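Local coordinates for methionine-binding protein (Coxiella burnetii, PDB 3TQW), which binds methionine and probably serves as the periplasmic substrate-binding component of an ABC transporter, at residues T101-A106 against K147-V152; T94-L99 against A187-G192. All blocks are in the same frame, centred on the assembly; numbering follows the deposited sequence.

Contact 1. Residues T101-A106 against K147-V152; sequences TGAKIA and KKLKIV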
ATOM      1  N   THR A 101     -14.162 -22.088 -13.429  1.00 36.21           N
ATOM      2  CA  THR A 101     -13.318 -21.900 -14.596  1.00 34.49           C
ATOM      3  C   THR A 101     -13.661 -20.580 -15.269  1.00 29.67           C
ATOM      4  O   THR A 101     -14.834 -20.268 -15.478  1.00 30.83           O
ATOM      5  CB  THR A 101     -13.510 -23.050 -15.597  1.00 36.50           C
ATOM      6  OG1 THR A 101     -13.183 -24.289 -14.956  1.00 38.91           O
ATOM      7  CG2 THR A 101     -12.619 -22.861 -16.816  1.00 34.82           C
ATOM      8  N   GLY A 102     -12.639 -19.798 -15.592  1.00 26.44           N
ATOM      9  CA  GLY A 102     -12.838 -18.524 -16.261  1.00 26.68           C
ATOM     10  C   GLY A 102     -13.308 -17.402 -15.349  1.00 26.29           C
ATOM     11  O   GLY A 102     -13.781 -16.370 -15.822  1.00 27.66           O
ATOM     12  N   ALA A 103     -13.187 -17.604 -14.041  1.00 25.58           N
ATOM     13  CA  ALA A 103     -13.571 -16.580 -13.077  1.00 25.71           C
ATOM     14  C   ALA A 103     -12.714 -15.334 -13.275  1.00 24.03           C
ATOM     15  O   ALA A 103     -11.569 -15.435 -13.709  1.00 27.09           O
ATOM     16  CB  ALA A 103     -13.423 -17.105 -11.664  1.00 24.35           C
ATOM     17  N   LYS A 104     -13.274 -14.166 -12.965  1.00 24.97           N
ATOM     18  CA  LYS A 104     -12.557 -12.895 -13.095  1.00 22.29           C
ATOM     19  C   LYS A 104     -11.894 -12.495 -11.786  1.00 23.96           C
ATOM     20  O   LYS A 104     -12.541 -12.453 -10.741  1.00 21.76           O
ATOM     21  CB  LYS A 104     -13.507 -11.777 -13.512  1.00 24.00           C
ATOM     22  CG  LYS A 104     -14.264 -12.043 -14.799  1.00 31.96           C
ATOM     23  CD  LYS A 104     -15.191 -10.885 -15.138  1.00 38.30           C
ATOM     24  CE  LYS A 104     -15.740 -11.026 -16.549  1.00 45.81           C
ATOM     25  NZ  LYS A 104     -16.658  -9.911 -16.900  1.00 49.23           N
ATOM     26  N   ILE A 105     -10.603 -12.190 -11.856  1.00 20.41           N
ATOM     27  CA  ILE A 105      -9.844 -11.753 -10.700  1.00 21.49           C
ATOM     28  C   ILE A 105      -9.310 -10.351 -10.965  1.00 20.84           C
ATOM     29  O   ILE A 105      -8.564 -10.143 -11.923  1.00 20.97           O
ATOM     30  CB  ILE A 105      -8.628 -12.666 -10.448  1.00 24.18           C
ATOM     31  CG1 ILE A 105      -9.016 -14.144 -10.529  1.00 25.60           C
ATOM     32  CG2 ILE A 105      -7.998 -12.339  -9.103  1.00 24.11           C
ATOM     33  CD1 ILE A 105      -9.814 -14.626  -9.355  1.00 29.38           C
ATOM     34  N   ALA A 106      -9.688  -9.392 -10.127  1.00 17.74           N
ATOM     35  CA  ALA A 106      -9.224  -8.018 -10.300  1.00 15.94           C
ATOM     36  C   ALA A 106      -7.936  -7.784  -9.524  1.00 15.48           C
ATOM     37  O   ALA A 106      -7.789  -8.256  -8.399  1.00 16.57           O
ATOM     38  CB  ALA A 106     -10.297  -7.031  -9.870  1.00 13.83           C
ATOM     39  N   LYS A 147      -7.460 -23.010 -13.944  1.00 31.97           N
ATOM     40  CA  LYS A 147      -8.867 -22.650 -14.084  1.00 30.03           C
ATOM     41  C   LYS A 147      -9.085 -21.554 -15.115  1.00 26.91           C
ATOM     42  O   LYS A 147     -10.189 -21.026 -15.234  1.00 27.82           O
ATOM     43  CB  LYS A 147      -9.474 -22.239 -12.743  1.00 30.06           C
ATOM     44  CG  LYS A 147      -9.609 -23.379 -11.752  1.00 34.71           C
ATOM     45  CD  LYS A 147     -10.471 -22.973 -10.565  1.00 36.14           C
ATOM     46  CE  LYS A 147     -10.592 -24.105  -9.558  1.00 37.91           C
ATOM     47  NZ  LYS A 147     -11.455 -23.731  -8.399  1.00 38.19           N
ATOM     48  N   LYS A 148      -8.036 -21.222 -15.860  1.00 23.80           N
ATOM     49  CA  LYS A 148      -8.142 -20.220 -16.917  1.00 25.86           C
ATOM     50  C   LYS A 148      -8.775 -18.942 -16.380  1.00 25.65           C
ATOM     51  O   LYS A 148      -9.680 -18.365 -16.985  1.00 25.40           O
ATOM     52  CB  LYS A 148      -8.930 -20.781 -18.101  1.00 30.65           C
ATOM     53  CG  LYS A 148      -8.335 -22.091 -18.632  1.00 35.37           C
ATOM     54  CD  LYS A 148      -9.199 -22.738 -19.700  1.00 38.91           C
ATOM     55  CE  LYS A 148      -8.550 -24.023 -20.203  1.00 43.20           C
ATOM     56  NZ  LYS A 148      -9.361 -24.689 -21.259  1.00 47.17           N
ATOM     57  N   LEU A 149      -8.292 -18.511 -15.224  1.00 23.94           N
ATOM     58  CA  LEU A 149      -8.816 -17.322 -14.574  1.00 25.49           C
ATOM     59  C   LEU A 149      -8.530 -16.093 -15.429  1.00 24.38           C
ATOM     60  O   LEU A 149      -7.488 -16.002 -16.069  1.00 24.58           O
ATOM     61  CB  LEU A 149      -8.204 -17.178 -13.180  1.00 27.58           C
ATOM     62  CG  LEU A 149      -8.516 -18.335 -12.223  1.00 28.07           C
ATOM     63  CD1 LEU A 149      -7.681 -18.250 -10.955  1.00 31.34           C
ATOM     64  CD2 LEU A 149      -9.996 -18.362 -11.881  1.00 28.32           C
ATOM     65  N   LYS A 150      -9.471 -15.157 -15.453  1.00 23.65           N
ATOM     66  CA  LYS A 150      -9.304 -13.939 -16.228  1.00 27.13           C
ATOM     67  C   LYS A 150      -8.849 -12.787 -15.334  1.00 24.14           C
ATOM     68  O   LYS A 150      -9.532 -12.426 -14.375  1.00 24.56           O
ATOM     69  CB  LYS A 150     -10.612 -13.587 -16.936  1.00 31.52           C
ATOM     70  CG  LYS A 150     -11.155 -14.731 -17.784  1.00 38.68           C
ATOM     71  CD  LYS A 150     -12.458 -14.357 -18.467  1.00 45.29           C
ATOM     72  CE  LYS A 150     -12.993 -15.517 -19.293  1.00 49.80           C
ATOM     73  NZ  LYS A 150     -14.229 -15.141 -20.031  1.00 51.71           N
ATOM     74  N   ILE A 151      -7.692 -12.217 -15.652  1.00 23.20           N
ATOM     75  CA  ILE A 151      -7.133 -11.124 -14.859  1.00 20.55           C
ATOM     76  C   ILE A 151      -7.657  -9.775 -15.337  1.00 20.84           C
ATOM     77  O   ILE A 151      -7.500  -9.413 -16.500  1.00 23.87           O
ATOM     78  CB  ILE A 151      -5.598 -11.124 -14.911  1.00 25.44           C
ATOM     79  CG1 ILE A 151      -5.052 -12.483 -14.474  1.00 29.04           C
ATOM     80  CG2 ILE A 151      -5.033 -10.025 -14.022  1.00 24.35           C
ATOM     81  CD1 ILE A 151      -5.469 -12.879 -13.061  1.00 29.16           C
ATOM     82  N   VAL A 152      -8.281  -9.039 -14.426  1.00 20.57           N
ATOM     83  CA  VAL A 152      -8.828  -7.721 -14.717  1.00 19.70           C
ATOM     84  C   VAL A 152      -7.976  -6.652 -14.035  1.00 18.71           C
ATOM     85  O   VAL A 152      -7.858  -6.637 -12.814  1.00 19.04           O
ATOM     86  CB  VAL A 152     -10.276  -7.612 -14.207  1.00 23.45           C
ATOM     87  CG1 VAL A 152     -10.839  -6.224 -14.469  1.00 28.04           C
ATOM     88  CG2 VAL A 152     -11.144  -8.673 -14.863  1.00 29.72           C
TER
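The peptide groups of Lys104-Ala106 and Lys150-Val152 face one another at their edges, while the residues divide between the two faces of the pair: Lys104, Ala106, Lys150 and Val152 on one, Ile105 and Ile151 on the other. Ile105 is gripped from both ends. Its N donates to Lys150 O at 2.7 Å, and its O accepts from Val152 N, with the N-H...O angle at 177° and the donor tilted 31° from the carbonyl plane. A residue bonded in this way to the neighbours on each side of its opposite number, here Ile151, is the signature of parallel pairing. Just ahead of strand 104-108, Ala103 O accepts from Lys150 N at 2.7 Å, and Gly102 N meets Lys147 O, so the bonding begins in the segments leading into the strands.

In the fold, this is the edge of the parallel part of one of the two lobe sheets of a periplasmic binding protein of the type II class. The two strands are neighbouring and parallel, and the chain between them runs through helix 111-123 and the small antiparallel pair 128-129/142-144, an elaborated beta-alpha-beta connection; Leu121 of the helix packs against both isoleucines. On that face, Ile105 CG1 lies 4.1 Å from Leu149 CB, the two side chains crossing at a slant, and Ile151 CD1 comes up to Ile105 CB. Leu149 CD2 also meets Ala103 CB at 3.7 Å.

The other face is partly polar. Lys150 runs extended beyond CG, its CG, CD and CE passing alongside Gly102 O, with CD nearest at 3.6 Å. Lys104 sets out on this face too; its CB touches Val152 CG2, but its tip leads away. NZ of Lys104 and NZ of Lys150 remain 6.6 Å apart; both residues are exposed, so solvent probably screens their like charges.

Contact 2. Residues T94-L99 against A187-G192; sequences TALTQL and ALLTEG
Leu188 meets the 94-99 loop through CG and CD2. CB leaves the backbone toward the loop, and a chi1 of -81° sets CG anti to the carbonyl carbon, where it rests 3.8 Å from Thr94 O. From CG, the CD2 branch lies 3.8 Å from Ala95 C and equally near Leu96 CD2, touching both loop backbone and leucine. The two leucine side chains are set obliquely to each other, and Leu96 CG is 4.1 Å from Leu188 CD2. The other branch of Leu96 turns to the next residue, CD1 approaching Leu189 CD2 at 4.4 Å. The contact is small and lies at the surface, made by van der Waals packing of leucine branches on each other and on the loop backbone.

Gln98, the last residue of the 3-10 segment 96-98, ties back to the start of the loop. Its OE1 takes Thr94 N at 2.6 Å, nearly in line with the C=O bond, and also accepts from Ala95 N and, over a longer distance, from Thr94 OG1; the last two donors stand above the carbonyl plane.

Around this pair, Leu96 and Leu189 both lean on Ala124, just past helix 111-123, while Leu188 and Leu189 bond through their backbones to Leu88, which places strand 189-190 beside strand 87-89 at the outer border of the five-stranded sheet.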
ATOM      1  N   THR A  94     -16.566 -17.703  -0.413  1.00 29.62           N
ATOM      2  CA  THR A  94     -16.014 -17.697   0.939  1.00 31.59           C
ATOM      3  C   THR A  94     -14.736 -18.519   1.008  1.00 30.06           C
ATOM      4  O   THR A  94     -13.989 -18.439   1.981  1.00 32.50           O
ATOM      5  CB  THR A  94     -17.009 -18.272   1.966  1.00 35.03           C
ATOM      6  OG1 THR A  94     -17.379 -19.600   1.576  1.00 37.11           O
ATOM      7  CG2 THR A  94     -18.257 -17.408   2.049  1.00 36.81           C
ATOM      8  N   ALA A  95     -14.492 -19.321  -0.022  1.00 28.50           N
ATOM      9  CA  ALA A  95     -13.283 -20.132  -0.078  1.00 27.45           C
ATOM     10  C   ALA A  95     -12.711 -20.125  -1.487  1.00 26.47           C
ATOM     11  O   ALA A  95     -13.455 -20.096  -2.464  1.00 24.60           O
ATOM     12  CB  ALA A  95     -13.574 -21.556   0.371  1.00 29.29           C
ATOM     13  N   LEU A  96     -11.389 -20.154  -1.590  1.00 26.02           N
ATOM     14  CA  LEU A  96     -10.734 -20.021  -2.885  1.00 30.78           C
ATOM     15  C   LEU A  96     -11.058 -21.168  -3.840  1.00 35.95           C
ATOM     16  O   LEU A  96     -11.094 -20.975  -5.056  1.00 38.29           O
ATOM     17  CB  LEU A  96      -9.221 -19.868  -2.713  1.00 30.15           C
ATOM     18  CG  LEU A  96      -8.752 -18.536  -2.121  1.00 29.43           C
ATOM     19  CD1 LEU A  96      -7.251 -18.562  -1.862  1.00 30.11           C
ATOM     20  CD2 LEU A  96      -9.126 -17.375  -3.041  1.00 24.59           C
ATOM     21  N   THR A  97     -11.298 -22.358  -3.295  1.00 35.06           N
ATOM     22  CA  THR A  97     -11.622 -23.512  -4.132  1.00 38.18           C
ATOM     23  C   THR A  97     -12.939 -23.334  -4.891  1.00 35.98           C
ATOM     24  O   THR A  97     -13.176 -24.004  -5.895  1.00 37.36           O
ATOM     25  CB  THR A  97     -11.655 -24.833  -3.324  1.00 42.72           C
ATOM     26  OG1 THR A  97     -12.534 -24.697  -2.199  1.00 41.21           O
ATOM     27  CG2 THR A  97     -10.262 -25.191  -2.831  1.00 44.02           C
ATOM     28  N   GLN A  98     -13.786 -22.426  -4.418  1.00 33.45           N
ATOM     29  CA  GLN A  98     -15.079 -22.182  -5.058  1.00 33.79           C
ATOM     30  C   GLN A  98     -14.973 -21.516  -6.434  1.00 34.11           C
ATOM     31  O   GLN A  98     -15.957 -21.459  -7.174  1.00 33.11           O
ATOM     32  CB  GLN A  98     -15.981 -21.341  -4.151  1.00 37.97           C
ATOM     33  CG  GLN A  98     -16.299 -21.979  -2.807  1.00 42.57           C
ATOM     34  CD  GLN A  98     -17.250 -21.139  -1.976  1.00 44.94           C
ATOM     35  OE1 GLN A  98     -16.966 -19.983  -1.661  1.00 43.11           O
ATOM     36  NE2 GLN A  98     -18.394 -21.715  -1.624  1.00 48.90           N
ATOM     37  N   LEU A  99     -13.795 -21.000  -6.776  1.00 33.09           N
ATOM     38  CA  LEU A  99     -13.619 -20.320  -8.059  1.00 30.92           C
ATOM     39  C   LEU A  99     -13.971 -21.231  -9.226  1.00 33.84           C
ATOM     40  O   LEU A  99     -13.476 -22.349  -9.317  1.00 34.19           O
ATOM     41  CB  LEU A  99     -12.188 -19.810  -8.221  1.00 28.33           C
ATOM     42  CG  LEU A  99     -11.851 -18.518  -7.479  1.00 28.23           C
ATOM     43  CD1 LEU A  99     -10.371 -18.218  -7.588  1.00 28.27           C
ATOM     44  CD2 LEU A  99     -12.689 -17.363  -8.017  1.00 27.19           C
ATOM     45  N   ALA A 187     -10.619 -11.085   4.414  1.00 24.26           N
ATOM     46  CA  ALA A 187      -9.755 -11.633   3.372  1.00 26.39           C
ATOM     47  C   ALA A 187      -9.749 -13.160   3.382  1.00 27.54           C
ATOM     48  O   ALA A 187      -9.672 -13.786   4.443  1.00 25.55           O
ATOM     49  CB  ALA A 187      -8.339 -11.098   3.515  1.00 24.70           C
ATOM     50  N   LEU A 188      -9.837 -13.757   2.197  1.00 23.99           N
ATOM     51  CA  LEU A 188      -9.740 -15.208   2.079  1.00 25.94           C
ATOM     52  C   LEU A 188      -8.300 -15.642   2.311  1.00 29.08           C
ATOM     53  O   LEU A 188      -8.030 -16.786   2.678  1.00 33.86           O
ATOM     54  CB  LEU A 188     -10.224 -15.679   0.704  1.00 29.36           C
ATOM     55  CG  LEU A 188     -11.737 -15.808   0.506  1.00 33.66           C
ATOM     56  CD1 LEU A 188     -12.423 -14.454   0.618  1.00 37.15           C
ATOM     57  CD2 LEU A 188     -12.067 -16.463  -0.833  1.00 31.94           C
ATOM     58  N   LEU A 189      -7.381 -14.703   2.110  1.00 26.60           N
ATOM     59  CA  LEU A 189      -5.947 -14.953   2.224  1.00 26.13           C
ATOM     60  C   LEU A 189      -5.201 -13.622   2.202  1.00 24.72           C
ATOM     61  O   LEU A 189      -5.607 -12.701   1.494  1.00 24.05           O
ATOM     62  CB  LEU A 189      -5.472 -15.815   1.053  1.00 28.74           C
ATOM     63  CG  LEU A 189      -3.968 -16.091   0.977  1.00 29.49           C
ATOM     64  CD1 LEU A 189      -3.501 -16.974   2.139  1.00 31.03           C
ATOM     65  CD2 LEU A 189      -3.589 -16.719  -0.353  1.00 27.84           C
ATOM     66  N   THR A 190      -4.118 -13.515   2.967  1.00 20.65           N
ATOM     67  CA  THR A 190      -3.266 -12.326   2.900  1.00 24.26           C
ATOM     68  C   THR A 190      -1.796 -12.704   2.758  1.00 26.76           C
ATOM     69  O   THR A 190      -1.402 -13.836   3.052  1.00 24.71           O
ATOM     70  CB  THR A 190      -3.397 -11.436   4.155  1.00 26.03           C
ATOM     71  OG1 THR A 190      -2.773 -12.088   5.267  1.00 29.29           O
ATOM     72  CG2 THR A 190      -4.858 -11.163   4.483  1.00 25.70           C
ATOM     73  N   GLU A 191      -0.986 -11.748   2.314  1.00 25.15           N
ATOM     74  CA  GLU A 191       0.458 -11.915   2.284  1.00 22.79           C
ATOM     75  C   GLU A 191       0.969 -12.210   3.679  1.00 24.34           C
ATOM     76  O   GLU A 191       0.277 -11.963   4.667  1.00 25.85           O
ATOM     77  CB  GLU A 191       1.139 -10.626   1.824  1.00 23.37           C
ATOM     78  CG  GLU A 191       0.797 -10.138   0.430  1.00 17.79           C
ATOM     79  CD  GLU A 191       1.383  -8.757   0.171  1.00 17.96           C
ATOM     80  OE1 GLU A 191       1.347  -7.915   1.094  1.00 17.35           O
ATOM     81  OE2 GLU A 191       1.887  -8.517  -0.942  1.00 18.95           O
ATOM     82  N   GLY A 192       2.196 -12.715   3.754  1.00 27.45           N
ATOM     83  CA  GLY A 192       2.900 -12.818   5.016  1.00 31.37           C
ATOM     84  C   GLY A 192       3.466 -11.463   5.407  1.00 33.72           C
ATOM     85  O   GLY A 192       3.455 -10.528   4.605  1.00 28.68           O
TER

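Both segments of contact 1 fall, in sequence, between the two segments of contact 2, and the centres are about 14 Å apart. Leu99 joins them: Lys147 NZ comes to 2.6 Å from Leu99 O, a probable hydrogen bond, and Ile105 CD1 packs 4.0 Å from Leu99 CD1. Both contacts reach the same mixed sheet, at its two outermost strands, 150-154 and 189-190. The link to the methionine pocket is indirect. Glu191, within the 187-192 segment, forms a salt bridge to Arg116, a pocket residue, and so may help position it from the second shell. Strand 104-108 leads into helix 111-123, which carries Arg116 and another pocket residue, Asn113.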